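Long-range contact in Co-type Nitrile Hydratase beta subunit (Pseudomonas putida, PDB 3QYH), which forms, with its partner subunit, a cobalt-dependent nitrile hydratase that probably hydrates nitriles to the corresponding amides: residues 148-162 / 207-219. Residues are numbered along the deposited sequence; the frame is centred on the assembly and turned at random.
Sequences TRMPRYTRGKVGTVV and IRVDLWDDYLEPA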
# COMPACT_ATOMS: atom_id res chain seq x y z
N THR B 148 -13.93 -3.47 6.14
CA THR B 148 -14.28 -2.12 5.72
C THR B 148 -13.02 -1.27 5.59
O THR B 148 -11.98 -1.61 6.16
CB THR B 148 -15.26 -1.44 6.72
OG1 THR B 148 -15.87 -0.30 6.11
CG2 THR B 148 -14.54 -1.01 8.02
N ARG B 149 -13.11 -0.16 4.85
CA ARG B 149 -11.92 0.68 4.64
C ARG B 149 -12.05 2.08 5.23
O ARG B 149 -11.26 2.96 4.88
CB ARG B 149 -11.57 0.79 3.14
CG ARG B 149 -11.30 -0.55 2.46
CD ARG B 149 -10.07 -1.26 3.10
NE ARG B 149 -8.84 -0.61 2.69
CZ ARG B 149 -7.63 -0.96 3.11
NH1 ARG B 149 -7.45 -1.95 3.98
NH2 ARG B 149 -6.58 -0.30 2.64
N MET B 150 -13.03 2.29 6.12
CA MET B 150 -13.12 3.55 6.85
C MET B 150 -12.41 3.40 8.17
O MET B 150 -12.90 2.71 9.07
CB MET B 150 -14.60 4.00 7.09
CG MET B 150 -15.56 2.95 7.61
SD MET B 150 -16.96 3.74 8.50
CE MET B 150 -17.82 4.54 7.16
N PRO B 151 -11.23 4.03 8.29
CA PRO B 151 -10.48 3.82 9.54
C PRO B 151 -11.27 4.34 10.74
O PRO B 151 -12.04 5.30 10.61
CB PRO B 151 -9.22 4.65 9.35
CG PRO B 151 -9.06 4.78 7.82
CD PRO B 151 -10.51 4.88 7.33
N ARG B 152 -11.07 3.71 11.89
CA ARG B 152 -11.77 4.12 13.10
C ARG B 152 -11.54 5.60 13.37
O ARG B 152 -12.47 6.30 13.78
CB ARG B 152 -11.28 3.30 14.29
CG ARG B 152 -12.41 2.69 15.07
CD ARG B 152 -11.97 1.65 16.12
NE ARG B 152 -12.87 1.70 17.27
CZ ARG B 152 -12.69 1.04 18.41
NH1 ARG B 152 -13.57 1.16 19.41
NH2 ARG B 152 -11.63 0.25 18.57
N TYR B 153 -10.32 6.09 13.13
CA TYR B 153 -10.00 7.48 13.47
C TYR B 153 -10.79 8.54 12.67
O TYR B 153 -10.79 9.71 13.03
CB TYR B 153 -8.48 7.75 13.39
CG TYR B 153 -7.90 7.88 11.99
CD1 TYR B 153 -7.28 6.78 11.36
CD2 TYR B 153 -7.96 9.09 11.29
CE1 TYR B 153 -6.75 6.89 10.06
CE2 TYR B 153 -7.42 9.21 10.01
CZ TYR B 153 -6.83 8.11 9.39
OH TYR B 153 -6.30 8.25 8.12
N THR B 154 -11.45 8.11 11.59
CA THR B 154 -12.23 9.04 10.77
C THR B 154 -13.73 9.06 11.12
O THR B 154 -14.46 9.96 10.70
CB THR B 154 -12.12 8.72 9.25
OG1 THR B 154 -12.78 7.49 8.97
CG2 THR B 154 -10.66 8.66 8.77
N ARG B 155 -14.19 8.06 11.86
CA ARG B 155 -15.63 7.88 12.02
C ARG B 155 -16.30 9.01 12.84
O ARG B 155 -15.81 9.40 13.88
CB ARG B 155 -15.95 6.48 12.58
CG ARG B 155 -15.48 5.40 11.62
CD ARG B 155 -15.78 4.00 12.11
NE ARG B 155 -14.88 3.05 11.45
CZ ARG B 155 -14.64 1.81 11.91
NH1 ARG B 155 -15.26 1.38 13.01
NH2 ARG B 155 -13.80 1.01 11.28
N GLY B 156 -17.39 9.53 12.31
CA GLY B 156 -18.05 10.66 12.94
C GLY B 156 -17.41 12.00 12.66
O GLY B 156 -17.90 13.04 13.12
N LYS B 157 -16.30 12.01 11.92
CA LYS B 157 -15.58 13.27 11.72
C LYS B 157 -16.02 13.97 10.42
O LYS B 157 -16.53 13.32 9.50
CB LYS B 157 -14.06 13.04 11.72
CG LYS B 157 -13.52 12.38 12.98
CD LYS B 157 -13.80 13.24 14.20
CE LYS B 157 -12.92 12.86 15.39
NZ LYS B 157 -13.02 11.45 15.73
N VAL B 158 -15.81 15.28 10.36
CA VAL B 158 -16.27 16.08 9.23
C VAL B 158 -15.08 16.50 8.39
O VAL B 158 -14.09 17.03 8.91
CB VAL B 158 -17.02 17.36 9.70
CG1 VAL B 158 -17.16 18.37 8.56
CG2 VAL B 158 -18.39 16.99 10.30
N GLY B 159 -15.17 16.28 7.08
CA GLY B 159 -14.09 16.70 6.19
C GLY B 159 -14.62 17.29 4.90
O GLY B 159 -15.84 17.39 4.69
N THR B 160 -13.70 17.67 4.01
CA THR B 160 -14.06 18.29 2.73
C THR B 160 -13.68 17.37 1.56
O THR B 160 -12.53 16.93 1.46
CB THR B 160 -13.34 19.64 2.58
OG1 THR B 160 -13.56 20.45 3.75
CG2 THR B 160 -13.80 20.40 1.30
N VAL B 161 -14.63 17.06 0.70
CA VAL B 161 -14.33 16.31 -0.52
C VAL B 161 -13.37 17.14 -1.36
O VAL B 161 -13.66 18.29 -1.69
CB VAL B 161 -15.60 15.98 -1.32
CG1 VAL B 161 -15.24 15.25 -2.64
CG2 VAL B 161 -16.57 15.14 -0.47
N VAL B 162 -12.20 16.59 -1.67
CA VAL B 162 -11.22 17.33 -2.48
C VAL B 162 -10.95 16.67 -3.85
O VAL B 162 -10.46 17.33 -4.77
CB VAL B 162 -9.89 17.58 -1.75
CG1 VAL B 162 -10.08 18.58 -0.60
CG2 VAL B 162 -9.28 16.26 -1.21
N ILE B 207 -5.10 15.73 6.90
CA ILE B 207 -5.04 14.29 6.66
C ILE B 207 -6.06 13.99 5.60
O ILE B 207 -7.23 14.35 5.75
CB ILE B 207 -5.38 13.48 7.93
CG1 ILE B 207 -4.36 13.74 9.03
CG2 ILE B 207 -5.39 11.99 7.60
CD1 ILE B 207 -4.56 15.08 9.78
N ARG B 208 -5.62 13.39 4.51
CA ARG B 208 -6.51 13.02 3.43
C ARG B 208 -6.74 11.51 3.50
O ARG B 208 -5.81 10.74 3.74
CB ARG B 208 -5.95 13.48 2.08
CG ARG B 208 -6.08 15.00 1.91
CD ARG B 208 -5.46 15.58 0.65
NE ARG B 208 -5.73 17.02 0.61
CZ ARG B 208 -5.86 17.73 -0.51
NH1 ARG B 208 -5.75 17.15 -1.70
NH2 ARG B 208 -6.11 19.03 -0.42
N VAL B 209 -7.99 11.11 3.31
CA VAL B 209 -8.36 9.70 3.37
C VAL B 209 -9.29 9.37 2.20
O VAL B 209 -10.18 10.15 1.87
CB VAL B 209 -9.10 9.38 4.71
CG1 VAL B 209 -9.28 7.87 4.89
CG2 VAL B 209 -8.34 9.97 5.91
N ASP B 210 -9.12 8.19 1.60
CA ASP B 210 -9.99 7.81 0.50
C ASP B 210 -11.19 6.98 0.96
O ASP B 210 -11.03 5.91 1.55
CB ASP B 210 -9.20 7.10 -0.61
CG ASP B 210 -8.13 7.99 -1.22
OD1 ASP B 210 -7.23 7.46 -1.90
OD2 ASP B 210 -8.20 9.22 -1.00
N LEU B 211 -12.38 7.49 0.68
CA LEU B 211 -13.58 6.95 1.30
C LEU B 211 -14.67 6.74 0.26
O LEU B 211 -14.81 7.55 -0.66
CB LEU B 211 -14.07 7.92 2.39
CG LEU B 211 -13.11 8.01 3.58
CD1 LEU B 211 -13.45 9.21 4.44
CD2 LEU B 211 -13.10 6.71 4.43
N TRP B 212 -15.41 5.65 0.40
CA TRP B 212 -16.46 5.31 -0.53
C TRP B 212 -17.72 6.14 -0.27
O TRP B 212 -17.97 6.56 0.85
CB TRP B 212 -16.78 3.82 -0.46
CG TRP B 212 -15.82 2.94 -1.26
CD1 TRP B 212 -16.09 2.29 -2.44
CD2 TRP B 212 -14.46 2.61 -0.93
NE1 TRP B 212 -14.98 1.59 -2.86
CE2 TRP B 212 -13.97 1.77 -1.94
CE3 TRP B 212 -13.62 2.95 0.13
CZ2 TRP B 212 -12.67 1.26 -1.93
CZ3 TRP B 212 -12.33 2.43 0.14
CH2 TRP B 212 -11.88 1.59 -0.87
N ASP B 213 -18.50 6.37 -1.32
CA ASP B 213 -19.66 7.26 -1.28
C ASP B 213 -20.59 6.93 -0.11
O ASP B 213 -20.95 7.82 0.67
CB ASP B 213 -20.43 7.18 -2.61
CG ASP B 213 -21.51 8.24 -2.71
OD1 ASP B 213 -22.48 8.15 -1.94
OD2 ASP B 213 -21.40 9.14 -3.58
N ASP B 214 -20.99 5.67 0.03
CA ASP B 214 -21.91 5.35 1.12
C ASP B 214 -21.27 5.24 2.51
O ASP B 214 -21.94 4.82 3.45
CB ASP B 214 -22.81 4.14 0.79
CG ASP B 214 -22.06 2.82 0.76
OD1 ASP B 214 -20.85 2.80 1.09
OD2 ASP B 214 -22.68 1.81 0.41
N TYR B 215 -20.00 5.62 2.63
CA TYR B 215 -19.37 5.77 3.95
C TYR B 215 -19.73 7.15 4.50
O TYR B 215 -19.45 7.46 5.66
CB TYR B 215 -17.84 5.74 3.83
CG TYR B 215 -17.18 4.39 3.62
CD1 TYR B 215 -17.92 3.22 3.42
CD2 TYR B 215 -15.79 4.30 3.59
CE1 TYR B 215 -17.27 1.98 3.23
CE2 TYR B 215 -15.14 3.09 3.39
CZ TYR B 215 -15.87 1.94 3.21
OH TYR B 215 -15.16 0.76 3.00
N LEU B 216 -20.34 7.98 3.66
CA LEU B 216 -20.48 9.41 3.96
C LEU B 216 -21.92 9.89 4.02
O LEU B 216 -22.82 9.24 3.49
CB LEU B 216 -19.72 10.25 2.93
CG LEU B 216 -18.27 9.86 2.65
CD1 LEU B 216 -17.73 10.64 1.47
CD2 LEU B 216 -17.39 10.08 3.89
N GLU B 217 -22.12 11.05 4.66
CA GLU B 217 -23.39 11.78 4.60
C GLU B 217 -23.03 13.25 4.54
O GLU B 217 -21.94 13.63 4.95
CB GLU B 217 -24.24 11.53 5.84
CG GLU B 217 -23.70 12.19 7.09
CD GLU B 217 -24.56 11.90 8.34
OE1 GLU B 217 -25.67 11.35 8.21
OE2 GLU B 217 -24.09 12.23 9.45
N PRO B 218 -23.96 14.10 4.04
CA PRO B 218 -23.74 15.55 4.02
C PRO B 218 -23.49 16.04 5.42
O PRO B 218 -24.14 15.56 6.36
CB PRO B 218 -25.07 16.10 3.49
CG PRO B 218 -25.68 14.98 2.73
CD PRO B 218 -25.25 13.71 3.43
N ALA B 219 -22.55 16.95 5.60
CA ALA B 219 -22.23 17.43 6.94
C ALA B 219 -23.36 18.30 7.49
O ALA B 219 -24.07 18.96 6.73
CB ALA B 219 -20.92 18.18 6.95
OXT ALA B 219 -23.59 18.36 8.71
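The hydroxyl of Y215 receives the backbone N-H of R149, N to OH 2.9 Å with 155° at the hydrogen, and also hydrogen-bonds to D172, whose other carboxylate oxygen is hydrogen-bonded to T148 OG1. Two partners thus fix the phenol end; both ring faces are packed. M150 CG stands 4.2 Å above one face, offset toward the rim, and W212 CB sits over the centre of the opposite one. With its CG between the backbone N and the carbonyl carbon (chi1 47°), M150 runs across that first face, SD 5.2 Å from the centroid and 17° off the normal, a distant Met-aromatic contact. The chain bends at chi3 to set CE 3.5 Å from Y215 CB. A leucine in place of Y215 would probably leave the R149 N-H and D172 without their shared hydroxyl and M150 without a ring to lie across. M150 O is gripped side-on by R155 through NE and NH2, the latter 2.9 Å from it. R149 CB rests 3.5 Å from W212 CZ3; its guanidinium hydrogen-bonds a modified side chain and the backbone of the other subunit, and the side chain comes about 5 Å from the cobalt(III) ion. T154 CG2 meets V209 CG2 tip to tip at 3.9 Å. At the far end, V162 CG2 lies over one face of the R208 guanidinium. The contact packs the start of strand 158-168 and the segment leading into it against strand 206-212 and the following 3-10 turn, within the SH3-like beta domain of the subunit, its R149 end beside the intersubunit cobalt site.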